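Local coordinates for oxidoreductase (Listeria innocua, PDB 3E18), which binds NAD through its Rossmann domain and is probably an oxidoreductase of the GFO/IDH/MocA family, its substrate unknown, at residues 163-175 against 200-212. Residues are numbered along the deposited sequence; the frame is centred on the assembly and turned at random.
With NAD (nicotinamide-adenine-dinucleotide), chain E.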
loop_
_atom_site.group_PDB
_atom_site.type_symbol
_atom_site.label_atom_id
_atom_site.label_comp_id
_atom_site.label_asym_id
_atom_site.label_seq_id
_atom_site.Cartn_x
_atom_site.Cartn_y
_atom_site.Cartn_z
ATOM N N TRP A 163 -3.875 28.796 8.185
ATOM C CA TRP A 163 -2.434 28.800 7.894
ATOM C C TRP A 163 -1.856 27.457 7.428
ATOM O O TRP A 163 -0.780 27.408 6.830
ATOM C CB TRP A 163 -1.665 29.311 9.116
ATOM C CG TRP A 163 -1.846 28.464 10.358
ATOM C CD1 TRP A 163 -2.764 28.650 11.360
ATOM C CD2 TRP A 163 -1.086 27.301 10.720
ATOM N NE1 TRP A 163 -2.619 27.675 12.319
ATOM C CE2 TRP A 163 -1.593 26.839 11.954
ATOM C CE3 TRP A 163 -0.020 26.611 10.123
ATOM C CZ2 TRP A 163 -1.070 25.719 12.604
ATOM C CZ3 TRP A 163 0.495 25.493 10.765
ATOM C CH2 TRP A 163 -0.029 25.057 11.992
ATOM N N ARG A 164 -2.565 26.372 7.735
ATOM C CA ARG A 164 -2.213 25.026 7.278
ATOM C C ARG A 164 -2.317 24.807 5.763
ATOM O O ARG A 164 -1.828 23.797 5.252
ATOM C CB ARG A 164 -3.072 23.989 7.996
ATOM C CG ARG A 164 -2.539 23.578 9.355
ATOM C CD ARG A 164 -3.437 22.514 9.966
ATOM N NE ARG A 164 -3.182 22.304 11.389
ATOM C CZ ARG A 164 -3.712 23.044 12.364
ATOM N NH1 ARG A 164 -4.520 24.061 12.086
ATOM N NH2 ARG A 164 -3.421 22.770 13.623
ATOM N N HIS A 165 -2.957 25.737 5.051
ATOM C CA HIS A 165 -3.017 25.681 3.583
ATOM C C HIS A 165 -1.775 26.253 2.900
ATOM O O HIS A 165 -1.650 26.161 1.673
ATOM C CB HIS A 165 -4.246 26.433 3.056
ATOM C CG HIS A 165 -5.550 25.773 3.376
ATOM N ND1 HIS A 165 -6.316 25.130 2.426
ATOM C CD2 HIS A 165 -6.230 25.666 4.541
ATOM C CE1 HIS A 165 -7.411 24.654 2.991
ATOM N NE2 HIS A 165 -7.382 24.965 4.275
ATOM N N LEU A 166 -0.865 26.845 3.679
ATOM C CA LEU A 166 0.224 27.652 3.122
ATOM C C LEU A 166 1.600 27.083 3.417
ATOM O O LEU A 166 1.875 26.681 4.553
ATOM C CB LEU A 166 0.132 29.085 3.650
ATOM C CG LEU A 166 -1.156 29.814 3.249
ATOM C CD1 LEU A 166 -1.450 30.977 4.173
ATOM C CD2 LEU A 166 -1.078 30.264 1.793
ATOM N N LYS A 167 2.462 27.069 2.400
ATOM C CA LYS A 167 3.848 26.587 2.541
ATOM C C LYS A 167 4.666 27.407 3.535
ATOM O O LYS A 167 5.561 26.871 4.209
ATOM C CB LYS A 167 4.579 26.615 1.194
ATOM C CG LYS A 167 4.378 25.399 0.319
ATOM C CD LYS A 167 5.566 25.212 -0.633
ATOM C CE LYS A 167 5.326 24.078 -1.639
ATOM N NZ LYS A 167 4.990 22.758 -1.002
ATOM N N ALA A 168 4.361 28.706 3.602
ATOM C CA ALA A 168 5.093 29.668 4.433
ATOM C C ALA A 168 5.025 29.304 5.909
ATOM O O ALA A 168 5.997 29.485 6.639
ATOM C CB ALA A 168 4.544 31.080 4.226
ATOM N N HIS A 169 3.874 28.778 6.322
ATOM C CA HIS A 169 3.601 28.456 7.714
ATOM C C HIS A 169 3.746 26.969 8.023
ATOM O O HIS A 169 3.283 26.508 9.070
ATOM C CB HIS A 169 2.191 28.932 8.073
ATOM C CG HIS A 169 1.986 30.393 7.845
ATOM N ND1 HIS A 169 2.546 31.355 8.658
ATOM C CD2 HIS A 169 1.309 31.061 6.882
ATOM C CE1 HIS A 169 2.208 32.554 8.217
ATOM N NE2 HIS A 169 1.459 32.404 7.139
ATOM N N GLY A 170 4.382 26.229 7.113
ATOM C CA GLY A 170 4.642 24.796 7.308
ATOM C C GLY A 170 3.362 23.980 7.313
ATOM O O GLY A 170 3.167 23.110 8.171
ATOM N N GLY A 171 2.484 24.293 6.365
ATOM C CA GLY A 171 1.210 23.619 6.202
ATOM C C GLY A 171 1.284 22.286 5.488
ATOM O O GLY A 171 2.376 21.785 5.169
ATOM N N GLY A 172 0.116 21.705 5.224
ATOM C CA GLY A 172 0.061 20.380 4.604
ATOM C C GLY A 172 0.022 19.200 5.561
ATOM O O GLY A 172 0.332 19.341 6.744
ATOM N N MET A 173 -0.333 18.026 5.036
ATOM C CA MET A 173 -0.560 16.838 5.861
ATOM C C MET A 173 0.690 16.089 6.329
ATOM O O MET A 173 0.653 15.439 7.382
ATOM C CB MET A 173 -1.565 15.882 5.201
ATOM C CG MET A 173 -3.029 16.338 5.289
ATOM S SD MET A 173 -3.698 16.662 6.967
ATOM C CE MET A 173 -3.895 18.414 6.834
ATOM N N VAL A 174 1.777 16.148 5.559
ATOM C CA VAL A 174 3.043 15.553 6.022
ATOM C C VAL A 174 3.429 16.198 7.369
ATOM O O VAL A 174 3.728 15.520 8.350
ATOM C CB VAL A 174 4.176 15.728 4.991
ATOM C CG1 VAL A 174 5.498 15.217 5.546
ATOM C CG2 VAL A 174 3.857 14.991 3.684
ATOM N N LEU A 175 3.364 17.522 7.414
ATOM C CA LEU A 175 3.747 18.281 8.597
ATOM C C LEU A 175 2.688 18.260 9.712
ATOM O O LEU A 175 2.990 18.495 10.873
ATOM C CB LEU A 175 4.124 19.712 8.179
ATOM C CG LEU A 175 5.460 19.783 7.430
ATOM C CD1 LEU A 175 5.713 21.183 6.868
ATOM C CD2 LEU A 175 6.587 19.373 8.345
ATOM N N LEU A 200 3.020 12.601 -2.904
ATOM C CA LEU A 200 2.129 13.528 -2.216
ATOM C C LEU A 200 0.840 13.701 -2.999
ATOM O O LEU A 200 0.821 13.588 -4.223
ATOM C CB LEU A 200 2.798 14.899 -2.046
ATOM C CG LEU A 200 4.170 15.017 -1.381
ATOM C CD1 LEU A 200 4.694 16.458 -1.434
ATOM C CD2 LEU A 200 4.133 14.515 0.042
ATOM N N SER A 201 -0.236 14.008 -2.295
ATOM C CA SER A 201 -1.494 14.298 -2.961
ATOM C C SER A 201 -1.736 15.799 -3.039
ATOM O O SER A 201 -1.618 16.497 -2.039
ATOM C CB SER A 201 -2.650 13.630 -2.225
ATOM O OG SER A 201 -3.886 14.080 -2.753
ATOM N N PHE A 202 -2.075 16.283 -4.233
ATOM C CA PHE A 202 -2.487 17.666 -4.424
ATOM C C PHE A 202 -3.828 17.692 -5.126
ATOM O O PHE A 202 -4.076 18.538 -5.991
ATOM C CB PHE A 202 -1.454 18.425 -5.247
ATOM C CG PHE A 202 -0.152 18.622 -4.546
ATOM C CD1 PHE A 202 0.018 19.672 -3.652
ATOM C CD2 PHE A 202 0.923 17.773 -4.800
ATOM C CE1 PHE A 202 1.227 19.864 -3.007
ATOM C CE2 PHE A 202 2.134 17.959 -4.157
ATOM C CZ PHE A 202 2.286 19.009 -3.254
ATOM N N ALA A 203 -4.695 16.764 -4.733
ATOM C CA ALA A 203 -5.993 16.571 -5.360
ATOM C C ALA A 203 -6.963 17.703 -5.028
ATOM O O ALA A 203 -7.936 17.932 -5.754
ATOM C CB ALA A 203 -6.574 15.242 -4.941
ATOM N N LEU A 204 -6.702 18.408 -3.932
ATOM C CA LEU A 204 -7.524 19.559 -3.570
ATOM C C LEU A 204 -7.082 20.846 -4.271
ATOM O O LEU A 204 -7.830 21.828 -4.311
ATOM C CB LEU A 204 -7.575 19.738 -2.053
ATOM C CG LEU A 204 -8.379 18.667 -1.310
ATOM C CD1 LEU A 204 -8.479 18.993 0.156
ATOM C CD2 LEU A 204 -9.767 18.484 -1.906
ATOM N N GLY A 205 -5.875 20.832 -4.825
ATOM C CA GLY A 205 -5.370 21.963 -5.602
ATOM C C GLY A 205 -4.677 23.050 -4.800
ATOM O O GLY A 205 -4.438 24.139 -5.320
ATOM N N ASP A 206 -4.341 22.751 -3.544
ATOM C CA ASP A 206 -3.611 23.685 -2.686
ATOM C C ASP A 206 -2.129 23.684 -3.000
ATOM O O ASP A 206 -1.634 22.795 -3.702
ATOM C CB ASP A 206 -3.825 23.347 -1.208
ATOM C CG ASP A 206 -5.153 23.836 -0.688
ATOM O OD1 ASP A 206 -5.445 25.044 -0.829
ATOM O OD2 ASP A 206 -5.906 23.012 -0.131
ATOM N N GLU A 207 -1.413 24.677 -2.471
ATOM C CA GLU A 207 0.047 24.756 -2.654
ATOM C C GLU A 207 0.788 23.766 -1.753
ATOM O O GLU A 207 1.971 23.458 -1.978
ATOM C CB GLU A 207 0.555 26.194 -2.442
ATOM C CG GLU A 207 0.286 26.767 -1.049
ATOM C CD GLU A 207 0.795 28.190 -0.883
ATOM O OE1 GLU A 207 0.156 29.122 -1.431
ATOM O OE2 GLU A 207 1.820 28.376 -0.191
ATOM N N VAL A 208 0.078 23.258 -0.748
ATOM C CA VAL A 208 0.582 22.202 0.139
ATOM C C VAL A 208 -0.164 20.883 -0.083
ATOM O O VAL A 208 -1.278 20.867 -0.607
ATOM C CB VAL A 208 0.453 22.583 1.632
ATOM C CG1 VAL A 208 1.272 23.833 1.936
ATOM C CG2 VAL A 208 -1.016 22.785 2.035
ATOM N N ASP A 209 0.475 19.790 0.328
ATOM C CA ASP A 209 -0.080 18.443 0.194
ATOM C C ASP A 209 -1.315 18.223 1.062
ATOM O O ASP A 209 -1.355 18.652 2.216
ATOM C CB ASP A 209 0.991 17.408 0.539
ATOM C CG ASP A 209 1.419 17.464 2.002
ATOM O OD1 ASP A 209 2.218 18.352 2.372
ATOM O OD2 ASP A 209 0.962 16.605 2.782
ATOM N N ASP A 210 -2.327 17.563 0.502
ATOM C CA ASP A 210 -3.541 17.258 1.259
ATOM C C ASP A 210 -3.507 15.799 1.709
ATOM O O ASP A 210 -4.455 15.268 2.296
ATOM C CB ASP A 210 -4.801 17.597 0.453
ATOM C CG ASP A 210 -4.865 16.876 -0.890
ATOM O OD1 ASP A 210 -4.945 15.633 -0.895
ATOM O OD2 ASP A 210 -4.870 17.557 -1.942
ATOM N N GLY A 211 -2.397 15.137 1.407
ATOM C CA GLY A 211 -2.232 13.776 1.816
ATOM C C GLY A 211 -0.923 13.262 1.259
ATOM O O GLY A 211 -0.303 13.906 0.429
ATOM N N PHE A 212 -0.543 12.075 1.688
ATOM C CA PHE A 212 0.678 11.439 1.189
ATOM C C PHE A 212 0.651 9.951 1.434
ATOM O O PHE A 212 -0.203 9.446 2.172
ATOM C CB PHE A 212 1.913 12.054 1.847
ATOM C CG PHE A 212 2.060 11.731 3.306
ATOM C CD1 PHE A 212 2.919 10.720 3.716
ATOM C CD2 PHE A 212 1.347 12.439 4.274
ATOM C CE1 PHE A 212 3.055 10.399 5.060
ATOM C CE2 PHE A 212 1.492 12.125 5.622
ATOM C CZ PHE A 212 2.350 11.102 6.006
HETATM P PA NAD E . -4.338 28.146 15.581
HETATM O O1A NAD E . -5.667 27.651 16.004
HETATM O O2A NAD E . -4.354 28.924 14.329
HETATM O O5B NAD E . -3.668 28.999 16.766
HETATM C C5B NAD E . -2.378 29.562 16.695
HETATM C C4B NAD E . -2.372 30.789 17.601
HETATM O O4B NAD E . -1.074 31.346 17.691
HETATM C C3B NAD E . -3.290 31.879 17.054
HETATM O O3B NAD E . -4.187 32.273 18.066
HETATM C C2B NAD E . -2.345 33.006 16.694
HETATM O O2B NAD E . -2.915 34.280 16.887
HETATM C C1B NAD E . -1.169 32.753 17.619
HETATM N N9A NAD E . 0.099 33.312 17.125
HETATM C C8A NAD E . 0.537 33.384 15.824
HETATM N N7A NAD E . 1.764 33.959 15.816
HETATM C C5A NAD E . 2.105 34.256 17.092
HETATM C C6A NAD E . 3.229 34.856 17.648
HETATM N N6A NAD E . 4.294 35.086 16.881
HETATM N N1A NAD E . 3.296 35.035 19.021
HETATM C C2A NAD E . 2.258 34.629 19.837
HETATM N N3A NAD E . 1.144 34.037 19.276
HETATM C C4A NAD E . 1.068 33.855 17.927
HETATM O O3 NAD E . -3.334 26.884 15.424
HETATM P PN NAD E . -3.495 25.490 16.181
HETATM O O1N NAD E . -4.329 24.570 15.362
HETATM O O2N NAD E . -3.802 25.703 17.614
HETATM O O5D NAD E . -1.974 24.901 16.073
HETATM C C5D NAD E . -0.856 25.555 16.633
HETATM C C4D NAD E . 0.312 24.555 16.779
HETATM O O4D NAD E . -0.134 23.389 17.448
HETATM C C3D NAD E . 0.864 24.075 15.448
HETATM O O3D NAD E . 2.258 23.837 15.577
HETATM C C2D NAD E . 0.188 22.742 15.203
HETATM O O2D NAD E . 1.036 21.892 14.466
HETATM C C1D NAD E . -0.000 22.232 16.625
HETATM N N1N NAD E . -1.125 21.280 16.827
HETATM C C2N NAD E . -0.813 20.075 17.392
HETATM C C3N NAD E . -1.781 19.107 17.636
HETATM C C7N NAD E . -1.411 17.915 18.464
HETATM O O7N NAD E . -2.306 16.838 18.546
HETATM N N7N NAD E . -0.248 17.889 19.123
HETATM C C4N NAD E . -3.120 19.386 17.326
HETATM C C5N NAD E . -3.443 20.624 16.764
HETATM C C6N NAD E . -2.436 21.568 16.526
HETATM O O HOH W 1 -3.077 26.818 -1.130
HETATM O O HOH W 2 2.991 30.348 1.384
HETATM O O HOH W 3 3.074 19.022 4.828
#
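D209, on the 200-212 hairpin, grips the start of the helical segment at M173 and V174. Its OD2 takes the amide of V174 on the syn lone pair (N to OD2 2.9 Å), while M173 N donates to D209 O at 3.1 Å, from above the carbonyl plane. The pair illustrates how a buried aspartate of a hairpin loop can hold consecutive backbone amides where a helix begins. The backbone carbonyl O of D209 also meets G172 CA, at 3.3 Å, in a CA-H...O contact. With chi1 at 175°, V174 sends CG1 away from its own N and leaves CG2 beside it, where CG2 touches L200 CD2 and makes an off-centre CH-pi contact with the F212 ring, 4.1 Å from its centroid. V208 completes this tight, buried half, its CG2 3.5 Å from R164 O and its CG1 against the L166-K167 backbone.

The other half is looser and wetter. E207 OE2 receives the K167 amide almost straight, at 167°, but on the anti side and tilted out of the carboxylate plane, and a water links the same oxygen to the A168 amide. The H165 ring and the D206 carboxylate stand 79° apart, joined by a weak ND1 to OD1 bond of 3.4 Å.

W163 and R164, beginning this loop, hold the NAD pyrophosphate. The contact thus ties the cofactor loop to the hairpin of strands 193-201 and 211-218, with helix 325-344 packing on V174 and strand 223-229 on F212.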